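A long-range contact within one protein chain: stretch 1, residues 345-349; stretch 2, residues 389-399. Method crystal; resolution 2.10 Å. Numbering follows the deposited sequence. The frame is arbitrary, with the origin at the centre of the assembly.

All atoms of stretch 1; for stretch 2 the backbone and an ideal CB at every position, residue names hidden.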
# COMPACT_ATOMS: atom_id res chain seq x y z
N SER B 345 -17.42 32.13 15.23
CA SER B 345 -16.99 33.19 14.31
C SER B 345 -17.37 32.84 12.88
O SER B 345 -16.68 32.08 12.21
CB SER B 345 -15.49 33.40 14.38
OG SER B 345 -15.23 34.65 13.76
N PRO B 346 -18.50 33.39 12.40
CA PRO B 346 -18.94 33.05 11.05
C PRO B 346 -17.95 33.46 10.00
O PRO B 346 -17.27 34.45 10.15
CB PRO B 346 -20.22 33.85 10.90
CG PRO B 346 -20.67 34.05 12.27
CD PRO B 346 -19.44 34.28 13.07
N GLY B 347 -17.86 32.67 8.95
CA GLY B 347 -16.97 32.94 7.85
C GLY B 347 -17.53 32.35 6.56
O GLY B 347 -18.63 31.84 6.51
N LEU B 348 -16.73 32.41 5.51
CA LEU B 348 -17.19 32.10 4.17
C LEU B 348 -16.93 30.68 3.76
O LEU B 348 -17.59 30.17 2.86
CB LEU B 348 -16.47 33.02 3.16
CG LEU B 348 -16.88 34.48 3.17
CD1 LEU B 348 -16.15 35.30 2.04
CD2 LEU B 348 -18.39 34.60 3.05
N ILE B 349 -15.94 30.05 4.39
CA ILE B 349 -15.50 28.72 3.98
C ILE B 349 -16.08 27.61 4.91
O ILE B 349 -15.71 27.50 6.04
CB ILE B 349 -13.95 28.63 3.97
CG1 ILE B 349 -13.29 29.78 3.14
CG2 ILE B 349 -13.50 27.25 3.43
CD1 ILE B 349 -13.75 29.89 1.71
N UNK B 389 -28.36 33.47 0.31
CA UNK B 389 -28.40 32.53 1.41
C UNK B 389 -27.31 32.83 2.43
O UNK B 389 -27.55 32.75 3.62
CB UNK B 389 -28.26 31.10 0.89
N UNK B 390 -26.14 33.23 1.94
CA UNK B 390 -24.99 33.52 2.82
C UNK B 390 -25.25 34.73 3.72
O UNK B 390 -24.98 34.68 4.93
CB UNK B 390 -23.73 33.77 1.98
N UNK B 391 -25.78 35.80 3.13
CA UNK B 391 -26.20 36.98 3.88
C UNK B 391 -27.30 36.62 4.85
O UNK B 391 -27.31 37.07 5.98
CB UNK B 391 -26.67 38.09 2.94
N UNK B 392 -28.24 35.80 4.40
CA UNK B 392 -29.42 35.51 5.20
C UNK B 392 -29.11 34.63 6.41
O UNK B 392 -29.61 34.86 7.52
CB UNK B 392 -30.48 34.83 4.33
N UNK B 393 -28.33 33.58 6.18
CA UNK B 393 -28.05 32.59 7.20
C UNK B 393 -26.87 32.97 8.08
O UNK B 393 -26.94 32.82 9.29
CB UNK B 393 -27.79 31.23 6.55
N UNK B 394 -25.80 33.48 7.47
CA UNK B 394 -24.52 33.75 8.17
C UNK B 394 -24.16 35.24 8.26
O UNK B 394 -23.12 35.58 8.84
CB UNK B 394 -23.38 33.01 7.46
N UNK B 395 -24.97 36.12 7.68
CA UNK B 395 -24.71 37.56 7.71
C UNK B 395 -23.50 38.02 6.90
O UNK B 395 -22.97 39.11 7.14
CB UNK B 395 -24.52 38.00 9.16
N UNK B 396 -23.09 37.23 5.91
CA UNK B 396 -21.93 37.56 5.10
C UNK B 396 -22.24 37.55 3.61
O UNK B 396 -23.01 36.72 3.15
CB UNK B 396 -20.79 36.58 5.40
N UNK B 397 -21.60 38.47 2.89
CA UNK B 397 -21.73 38.61 1.43
C UNK B 397 -20.64 37.88 0.66
O UNK B 397 -19.48 37.88 1.08
CB UNK B 397 -21.71 40.09 1.05
N UNK B 398 -21.02 37.34 -0.50
CA UNK B 398 -20.10 36.71 -1.45
C UNK B 398 -20.19 37.27 -2.88
O UNK B 398 -19.43 36.84 -3.75
CB UNK B 398 -20.37 35.20 -1.48
N UNK B 399 -21.11 38.21 -3.13
CA UNK B 399 -21.28 38.78 -4.48
C UNK B 399 -19.93 39.23 -5.00
O UNK B 399 -19.25 40.04 -4.36
CB UNK B 399 -22.27 39.95 -4.47

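Position 389 lies on the helix, and its ideal CB has nothing of stretch 1 within 5.5 Å; the contact sets no preference there. The residue is Lys389, whose NZ is hydrogen-bonded elsewhere in the structure.

At position 390 CA-to-CB points toward stretch 1, yet the ideal CB still finds none of its atoms within 5.5 Å. What lies across the gap is the carbonyl of Gly347 and the apolar end of Leu348. A side chain must therefore be long to arrive, and an unbranched or flexible apolar one would suit; a long polar chain able to donate to the carbonyl is also conceivable. The deposited residue is Met390. With all three chi angles in m, its terminal methyl reaches across, CE lying 3.6 Å from Leu348 CD2 and 3.8 Å from Gly347 O. The first contact is apolar packing, and the second is no more than an approach to the carbonyl.

Positions 391, 392 and 393 are helical and out of reach of stretch 1, which asks nothing of them. They hold Lys391, Ser392 and Tyr393; the backbone N of Tyr393 bonds to Lys389 O at 2.8 Å, in the helical pattern.

Position 394 turns its CB toward stretch 1, with the ideal CB 4.7 Å from Pro346 CB. The proline ring offers an apolar surface but no donor, since its nitrogen carries no hydrogen. Leucine, isoleucine, valine or methionine would all be reasonable. Leu394 is found, with chi1 in m and chi2 in t; its CD2 packs 4.3 Å from Pro346 CB, while its CD1 lies 4.3 Å from Gly347 O.

At position 395 the backbone leaves helical angles and phi becomes positive, 69°, which by itself favours glycine; asparagine or aspartate can also adopt such angles. Stretch 1 places nothing near the ideal CB. The residue is Gly395, and its N makes a weak hydrogen bond to Lys391 O at 3.0 Å.

Position 396 has an extended backbone and points its CB toward stretch 1, with the ideal CB 3.9 Å from Leu348 CD2 and the glycine backbone farther along. A medium-sized apolar side chain suits this surface, leucine and methionine among them. Leu396, with chi1 in m and chi2 in t, lays its CD1 3.5 Å from Gly347 CA, where stretch 1 has no side chain, and 4.4 Å from Pro346 CB. Its CB takes the 3.9 Å contact with Leu348 CD2.

Position 397 points away, so many side chains, polar ones included, would be tolerated. Glu397 is found; its backbone O, rather than its carboxylate, approaches Leu348 CD2, at 4.0 Å.

Position 398 lies sideways, its ideal CB 5.0 Å from Leu348 CD2. A short side chain with a methyl, such as valine, threonine or isoleucine, could close that distance. Thr398, chi1 in p, does so with CG2, 3.7 Å from Leu348 CD2.

Position 399 is out of reach and unconstrained by this contact; it is Leu399.

Stretch 2 389-399: KMKSYLGLETL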
# COMPACT_ATOMS: atom_id res chain seq x y z
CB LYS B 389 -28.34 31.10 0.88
CG LYS B 389 -29.67 30.68 0.21
CD LYS B 389 -29.64 29.36 -0.54
CE LYS B 389 -31.01 29.00 -1.13
NZ LYS B 389 -32.13 28.98 -0.12
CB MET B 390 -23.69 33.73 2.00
CG MET B 390 -23.00 32.44 1.55
SD MET B 390 -22.40 31.35 2.89
CE MET B 390 -21.21 32.42 3.74
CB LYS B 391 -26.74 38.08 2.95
CG LYS B 391 -25.70 38.75 2.05
CD LYS B 391 -26.32 39.39 0.79
CE LYS B 391 -27.17 40.63 1.10
NZ LYS B 391 -27.75 41.30 -0.12
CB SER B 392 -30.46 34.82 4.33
OG SER B 392 -31.64 34.67 5.06
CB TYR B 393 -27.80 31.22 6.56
CG TYR B 393 -28.99 30.69 5.76
CD1 TYR B 393 -30.29 31.05 6.07
CD2 TYR B 393 -28.80 29.78 4.74
CE1 TYR B 393 -31.37 30.54 5.35
CE2 TYR B 393 -29.89 29.25 4.01
CZ TYR B 393 -31.17 29.65 4.33
OH TYR B 393 -32.25 29.15 3.62
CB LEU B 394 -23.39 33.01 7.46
CG LEU B 394 -23.42 31.49 7.60
CD1 LEU B 394 -22.79 30.82 6.40
CD2 LEU B 394 -22.72 31.04 8.88
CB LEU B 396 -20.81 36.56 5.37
CG LEU B 396 -20.28 36.53 6.81
CD1 LEU B 396 -19.23 35.45 6.90
CD2 LEU B 396 -19.71 37.91 7.23
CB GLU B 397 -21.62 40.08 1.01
CG GLU B 397 -22.74 40.97 1.48
CD GLU B 397 -22.75 42.31 0.76
OE1 GLU B 397 -23.64 43.14 1.09
OE2 GLU B 397 -21.89 42.54 -0.14
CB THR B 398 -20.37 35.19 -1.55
OG1 THR B 398 -21.69 34.97 -2.07
CG2 THR B 398 -20.24 34.51 -0.18
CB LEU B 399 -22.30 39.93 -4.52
CG LEU B 399 -22.81 40.34 -5.91
CD1 LEU B 399 -24.31 40.64 -5.89
CD2 LEU B 399 -22.06 41.54 -6.48
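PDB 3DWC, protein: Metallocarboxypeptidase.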